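Local coordinates for protein AimR transcriptional regulator (Bacillus phage phi3T, PDB 5ZVV) that activates transcription of the phage aimX locus as a homodimer and, on binding the arbitrium peptide, becomes an inactive monomer, which leads to lysogeny, at residues Tyr68-Asp73 / Thr95-Ile100; Ser82-Asp87 / Gly183-Ser188. One frame throughout, in Å; residues are numbered along the deposited sequence.

Interaction 1: Tyr68-Asp73 / Thr95-Ile100; sequences YFLELD and TDKIII
Leu70 and Ile98 bring the two backbones to 6.8 Å between their CA atoms, where the chain at helix 61-69 passes helix 92-103. A type I turn from Phe69 to Leu72, with Leu72 N bonded to Phe69 O, swings the chain away just after this point, so that Phe69 and Leu70 are the two residues of 68-73 that reach across. No hydrogen bond joins the segments; the contact is aliphatic and aromatic packing, burying about 170 Å² in all. The CG1 branch of Ile98 lies beside the backbone N and runs on fully extended (chi2 180°), which carries CD1 to 3.8 Å from Phe69 CB. The same methyl sits 4.0 Å from Phe69 CD2, meeting the ring obliquely at its root. Leu70 works through one branch: CD2 lies 4.0 Å from Lys97 CB and 4.2 Å from Ile98 CG1, and so spans the start of two consecutive side chains of the helix. Lys97 takes part through CB, while its chain stays extended beyond CG and carries the ammonium group past the apolar patch. Burial is graded: Phe69 and Ile98 are buried and both also touch helix 77-88, whereas Leu70 is partly exposed and Lys97 lies at the surface. Leu94, one turn before Ile98, extends the patch against Phe69 and Leu70. The turn from Phe69 to Leu72 at helix 61-69 thus rests on the next helix but one, an apolar packing consistent with the helical arrays of the TPR clan.

Interaction 2: Ser82-Asp87 / Gly183-Ser188; sequences SVEYSD and GFIKES
Glu84 faces Ile185 and Ser188 across two helices that run nearly parallel, their short axes 25° apart and 10.4 Å at closest approach. Its CB lies 3.7 Å from Ile185 CD1. CG comes next, turned anti to the backbone N, and is touched by the same methyl as well as by Ser188 OG. A turn about the CB-CG bond (chi2 59°) folds the carboxylate round to Ser188. CD is 3.3 Å from Ser188 OG, and OE2 accepts a hydrogen bond from that hydroxyl at a modelled distance of 2.4 Å, too short for its length to be taken literally. OE2 also meets Arg192 NE in a salt bridge, while OE1 bonds to Tyr117 OH, so both carboxylate oxygens of this buried side chain have partners. Beside this polar site the aromatic pair Tyr85 and Phe184 continues the interface. Phe184 points CZ at the Tyr85 side chain, 3.6 Å from CD1, with Tyr85 CB in the plane of the phenyl ring at its edge. The ring planes lie at 45° and the centroids 6.0 Å apart, an oblique meeting. Tyr85 OH reaches elsewhere, to Glu61. With the Arg192 salt bridge and the Tyr117 bond, the buried carboxylate is probably kept ionised, though it shares Arg192 with Asp87; Ile185 CD1 packs on the aliphatic part of the same side chain.

How the interactions relate
Helix 77-88, which supplies one segment of interaction 2, also touches both segments of interaction 1; the two centres lie 13 Å apart on the same side of the chain's centre. Along the chain the segments alternate: 68-73, 82-87, 95-100, then 183-188 after a gap of 82 residues. Interaction 1 therefore joins near neighbours in sequence, and interaction 2 ties the same group of helices to helix 184-203. The contacts touch directly: Thr95 OG1 lies 2.7 Å from Ser86 OG, a probable hydrogen bond, and Phe69 CG packs 3.6 Å from Ser82 CB. Their buried parts adjoin through helix 77-88 within the TPR-clan region, where a distant helix joins consecutive ones.

Interaction 1: Tyr68-Asp73 / Thr95-Ile100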
loop_
_atom_site.group_PDB
_atom_site.type_symbol
_atom_site.label_atom_id
_atom_site.label_comp_id
_atom_site.label_asym_id
_atom_site.label_seq_id
_atom_site.Cartn_x
_atom_site.Cartn_y
_atom_site.Cartn_z
ATOM N N TYR A 68 31.954 0.473 25.674
ATOM C CA TYR A 68 31.833 1.852 26.138
ATOM C C TYR A 68 30.376 2.250 26.341
ATOM O O TYR A 68 30.029 2.875 27.350
ATOM C CB TYR A 68 32.516 2.785 25.138
ATOM C CG TYR A 68 32.589 4.230 25.569
ATOM C CD1 TYR A 68 33.665 4.698 26.308
ATOM C CD2 TYR A 68 31.588 5.131 25.223
ATOM C CE1 TYR A 68 33.744 6.018 26.698
ATOM C CE2 TYR A 68 31.654 6.452 25.611
ATOM C CZ TYR A 68 32.736 6.890 26.350
ATOM O OH TYR A 68 32.817 8.207 26.737
ATOM N N PHE A 69 29.507 1.892 25.392
ATOM C CA PHE A 69 28.114 2.328 25.448
ATOM C C PHE A 69 27.406 1.788 26.683
ATOM O O PHE A 69 26.550 2.467 27.264
ATOM C CB PHE A 69 27.372 1.888 24.185
ATOM C CG PHE A 69 27.672 2.726 22.974
ATOM C CD1 PHE A 69 28.375 3.914 23.086
ATOM C CD2 PHE A 69 27.233 2.329 21.720
ATOM C CE1 PHE A 69 28.646 4.685 21.971
ATOM C CE2 PHE A 69 27.499 3.098 20.601
ATOM C CZ PHE A 69 28.204 4.276 20.728
ATOM N N LEU A 70 27.743 0.565 27.099
ATOM C CA LEU A 70 27.091 -0.040 28.252
ATOM C C LEU A 70 27.469 0.633 29.565
ATOM O O LEU A 70 26.856 0.329 30.592
ATOM C CB LEU A 70 27.419 -1.532 28.318
ATOM C CG LEU A 70 26.882 -2.370 27.156
ATOM C CD1 LEU A 70 27.271 -3.831 27.323
ATOM C CD2 LEU A 70 25.370 -2.220 27.032
ATOM N N GLU A 71 28.447 1.539 29.555
ATOM C CA GLU A 71 28.823 2.288 30.745
ATOM C C GLU A 71 28.178 3.665 30.818
ATOM O O GLU A 71 28.301 4.330 31.851
ATOM C CB GLU A 71 30.349 2.435 30.820
ATOM C CG GLU A 71 31.092 1.112 30.957
ATOM C CD GLU A 71 30.663 0.319 32.180
ATOM O OE1 GLU A 71 30.369 0.936 33.226
ATOM O OE2 GLU A 71 30.616 -0.927 32.095
ATOM N N LEU A 72 27.499 4.106 29.761
ATOM C CA LEU A 72 26.838 5.402 29.774
ATOM C C LEU A 72 25.684 5.411 30.773
ATOM O O LEU A 72 25.122 4.371 31.130
ATOM C CB LEU A 72 26.316 5.754 28.379
ATOM C CG LEU A 72 27.350 5.935 27.266
ATOM C CD1 LEU A 72 26.657 6.031 25.919
ATOM C CD2 LEU A 72 28.211 7.166 27.518
ATOM N N ASP A 73 25.338 6.608 31.228
ATOM C CA ASP A 73 24.202 6.779 32.127
ATOM C C ASP A 73 22.911 6.559 31.350
ATOM O O ASP A 73 22.602 7.350 30.449
ATOM C CB ASP A 73 24.224 8.174 32.751
ATOM C CG ASP A 73 23.242 8.323 33.909
ATOM O OD1 ASP A 73 22.193 7.648 33.913
ATOM O OD2 ASP A 73 23.524 9.134 34.821
ATOM N N THR A 95 22.489 -3.290 20.559
ATOM C CA THR A 95 21.279 -2.477 20.466
ATOM C C THR A 95 20.221 -2.947 21.456
ATOM O O THR A 95 19.589 -2.129 22.131
ATOM C CB THR A 95 20.721 -2.513 19.042
ATOM O OG1 THR A 95 21.675 -1.959 18.127
ATOM C CG2 THR A 95 19.425 -1.717 18.956
ATOM N N ASP A 96 20.027 -4.264 21.568
ATOM C CA ASP A 96 18.994 -4.776 22.463
ATOM C C ASP A 96 19.387 -4.594 23.923
ATOM O O ASP A 96 18.532 -4.285 24.767
ATOM C CB ASP A 96 18.709 -6.242 22.147
ATOM C CG ASP A 96 18.076 -6.427 20.780
ATOM O OD1 ASP A 96 17.441 -5.470 20.286
ATOM O OD2 ASP A 96 18.209 -7.527 20.202
ATOM N N LYS A 97 20.673 -4.768 24.244
ATOM C CA LYS A 97 21.121 -4.479 25.605
ATOM C C LYS A 97 20.855 -3.021 25.976
ATOM O O LYS A 97 20.318 -2.724 27.054
ATOM C CB LYS A 97 22.606 -4.816 25.749
ATOM C CG LYS A 97 22.906 -6.304 25.645
ATOM C CD LYS A 97 24.399 -6.577 25.705
ATOM C CE LYS A 97 24.693 -8.053 25.471
ATOM N NZ LYS A 97 26.156 -8.335 25.430
ATOM N N ILE A 98 21.208 -2.096 25.079
ATOM C CA ILE A 98 20.980 -0.676 25.339
ATOM C C ILE A 98 19.489 -0.382 25.452
ATOM O O ILE A 98 19.070 0.447 26.267
ATOM C CB ILE A 98 21.646 0.185 24.248
ATOM C CG1 ILE A 98 23.157 -0.052 24.225
ATOM C CG2 ILE A 98 21.351 1.660 24.478
ATOM C CD1 ILE A 98 23.883 0.756 23.175
ATOM N N ILE A 99 18.666 -1.052 24.642
ATOM C CA ILE A 99 17.221 -0.853 24.731
ATOM C C ILE A 99 16.711 -1.268 26.105
ATOM O O ILE A 99 15.858 -0.594 26.698
ATOM C CB ILE A 99 16.498 -1.615 23.605
ATOM C CG1 ILE A 99 16.745 -0.938 22.259
ATOM C CG2 ILE A 99 14.999 -1.692 23.878
ATOM C CD1 ILE A 99 16.065 -1.630 21.103
ATOM N N ILE A 100 17.233 -2.377 26.637
ATOM C CA ILE A 100 16.859 -2.793 27.988
ATOM C C ILE A 100 17.268 -1.732 29.006
ATOM O O ILE A 100 16.482 -1.359 29.888
ATOM C CB ILE A 100 17.475 -4.165 28.316
ATOM C CG1 ILE A 100 16.800 -5.260 27.483
ATOM C CG2 ILE A 100 17.361 -4.463 29.807
ATOM C CD1 ILE A 100 17.494 -6.600 27.557
#

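Interaction 2: Ser82-Asp87 / Gly183-Ser188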
loop_
_atom_site.group_PDB
_atom_site.type_symbol
_atom_site.label_atom_id
_atom_site.label_comp_id
_atom_site.label_asym_id
_atom_site.label_seq_id
_atom_site.Cartn_x
_atom_site.Cartn_y
_atom_site.Cartn_z
ATOM N N SER A 82 23.547 6.598 21.826
ATOM C CA SER A 82 24.198 5.300 21.688
ATOM C C SER A 82 23.254 4.268 21.086
ATOM O O SER A 82 23.681 3.427 20.289
ATOM C CB SER A 82 24.725 4.821 23.041
ATOM O OG SER A 82 23.724 4.137 23.772
ATOM N N VAL A 83 21.966 4.313 21.444
ATOM C CA VAL A 83 21.048 3.335 20.866
ATOM C C VAL A 83 20.855 3.606 19.379
ATOM O O VAL A 83 20.759 2.666 18.575
ATOM C CB VAL A 83 19.706 3.291 21.629
ATOM C CG1 VAL A 83 18.730 4.358 21.148
ATOM C CG2 VAL A 83 19.078 1.908 21.498
ATOM N N GLU A 84 20.838 4.884 18.979
ATOM C CA GLU A 84 20.690 5.176 17.554
ATOM C C GLU A 84 21.927 4.754 16.767
ATOM O O GLU A 84 21.815 4.142 15.695
ATOM C CB GLU A 84 20.390 6.660 17.331
ATOM C CG GLU A 84 20.609 7.138 15.888
ATOM C CD GLU A 84 19.769 6.391 14.852
ATOM O OE1 GLU A 84 18.823 5.665 15.227
ATOM O OE2 GLU A 84 20.058 6.535 13.645
ATOM N N TYR A 85 23.118 5.077 17.276
ATOM C CA TYR A 85 24.341 4.670 16.591
ATOM C C TYR A 85 24.457 3.151 16.526
ATOM O O TYR A 85 24.866 2.593 15.501
ATOM C CB TYR A 85 25.561 5.275 17.289
ATOM C CG TYR A 85 26.831 5.210 16.471
ATOM C CD1 TYR A 85 27.005 6.022 15.357
ATOM C CD2 TYR A 85 27.861 4.347 16.820
ATOM C CE1 TYR A 85 28.165 5.970 14.609
ATOM C CE2 TYR A 85 29.026 4.288 16.079
ATOM C CZ TYR A 85 29.173 5.100 14.976
ATOM O OH TYR A 85 30.331 5.044 14.235
ATOM N N SER A 86 24.089 2.464 17.608
ATOM C CA SER A 86 24.156 1.007 17.609
ATOM C C SER A 86 23.202 0.417 16.582
ATOM O O SER A 86 23.569 -0.497 15.835
ATOM C CB SER A 86 23.846 0.468 19.006
ATOM O OG SER A 86 24.024 -0.936 19.062
ATOM N N ASP A 87 21.975 0.942 16.508
ATOM C CA ASP A 87 20.993 0.344 15.612
ATOM C C ASP A 87 21.293 0.660 14.150
ATOM O O ASP A 87 21.060 -0.182 13.275
ATOM C CB ASP A 87 19.586 0.806 15.974
ATOM C CG ASP A 87 18.529 0.122 15.136
ATOM O OD1 ASP A 87 18.245 -1.065 15.397
ATOM O OD2 ASP A 87 18.002 0.763 14.202
ATOM N N GLY A 183 22.075 18.235 14.990
ATOM C CA GLY A 183 23.028 17.472 15.766
ATOM C C GLY A 183 23.167 16.052 15.254
ATOM O O GLY A 183 22.754 15.717 14.147
ATOM N N PHE A 184 23.765 15.221 16.111
ATOM C CA PHE A 184 24.118 13.851 15.746
ATOM C C PHE A 184 22.891 13.042 15.334
ATOM O O PHE A 184 22.893 12.373 14.292
ATOM C CB PHE A 184 24.840 13.199 16.928
ATOM C CG PHE A 184 25.011 11.720 16.806
ATOM C CD1 PHE A 184 26.064 11.188 16.083
ATOM C CD2 PHE A 184 24.128 10.857 17.435
ATOM C CE1 PHE A 184 26.226 9.821 15.977
ATOM C CE2 PHE A 184 24.286 9.492 17.331
ATOM C CZ PHE A 184 25.337 8.974 16.603
ATOM N N ILE A 185 21.834 13.086 16.149
ATOM C CA ILE A 185 20.637 12.294 15.876
ATOM C C ILE A 185 20.015 12.698 14.545
ATOM O O ILE A 185 19.634 11.842 13.735
ATOM C CB ILE A 185 19.634 12.430 17.038
ATOM C CG1 ILE A 185 20.173 11.729 18.285
ATOM C CG2 ILE A 185 18.274 11.869 16.649
ATOM C CD1 ILE A 185 20.296 10.225 18.130
ATOM N N LYS A 186 19.914 14.008 14.291
ATOM C CA LYS A 186 19.267 14.479 13.069
ATOM C C LYS A 186 20.056 14.078 11.828
ATOM O O LYS A 186 19.466 13.732 10.799
ATOM C CB LYS A 186 19.082 15.998 13.122
ATOM C CG LYS A 186 18.309 16.573 11.942
ATOM C CD LYS A 186 18.036 18.060 12.122
ATOM C CE LYS A 186 17.348 18.642 10.899
ATOM N NZ LYS A 186 16.799 19.997 11.163
ATOM N N GLU A 187 21.388 14.113 11.903
ATOM C CA GLU A 187 22.198 13.661 10.774
ATOM C C GLU A 187 22.059 12.156 10.560
ATOM O O GLU A 187 22.008 11.685 9.415
ATOM C CB GLU A 187 23.663 14.045 10.992
ATOM C CG GLU A 187 23.893 15.543 11.079
ATOM C CD GLU A 187 23.400 16.272 9.847
ATOM O OE1 GLU A 187 23.881 15.959 8.736
ATOM O OE2 GLU A 187 22.521 17.147 9.986
ATOM N N SER A 188 21.998 11.388 11.652
ATOM C CA SER A 188 21.788 9.946 11.533
ATOM C C SER A 188 20.461 9.644 10.842
ATOM O O SER A 188 20.400 8.851 9.889
ATOM C CB SER A 188 21.840 9.301 12.920
ATOM O OG SER A 188 21.931 7.889 12.835
#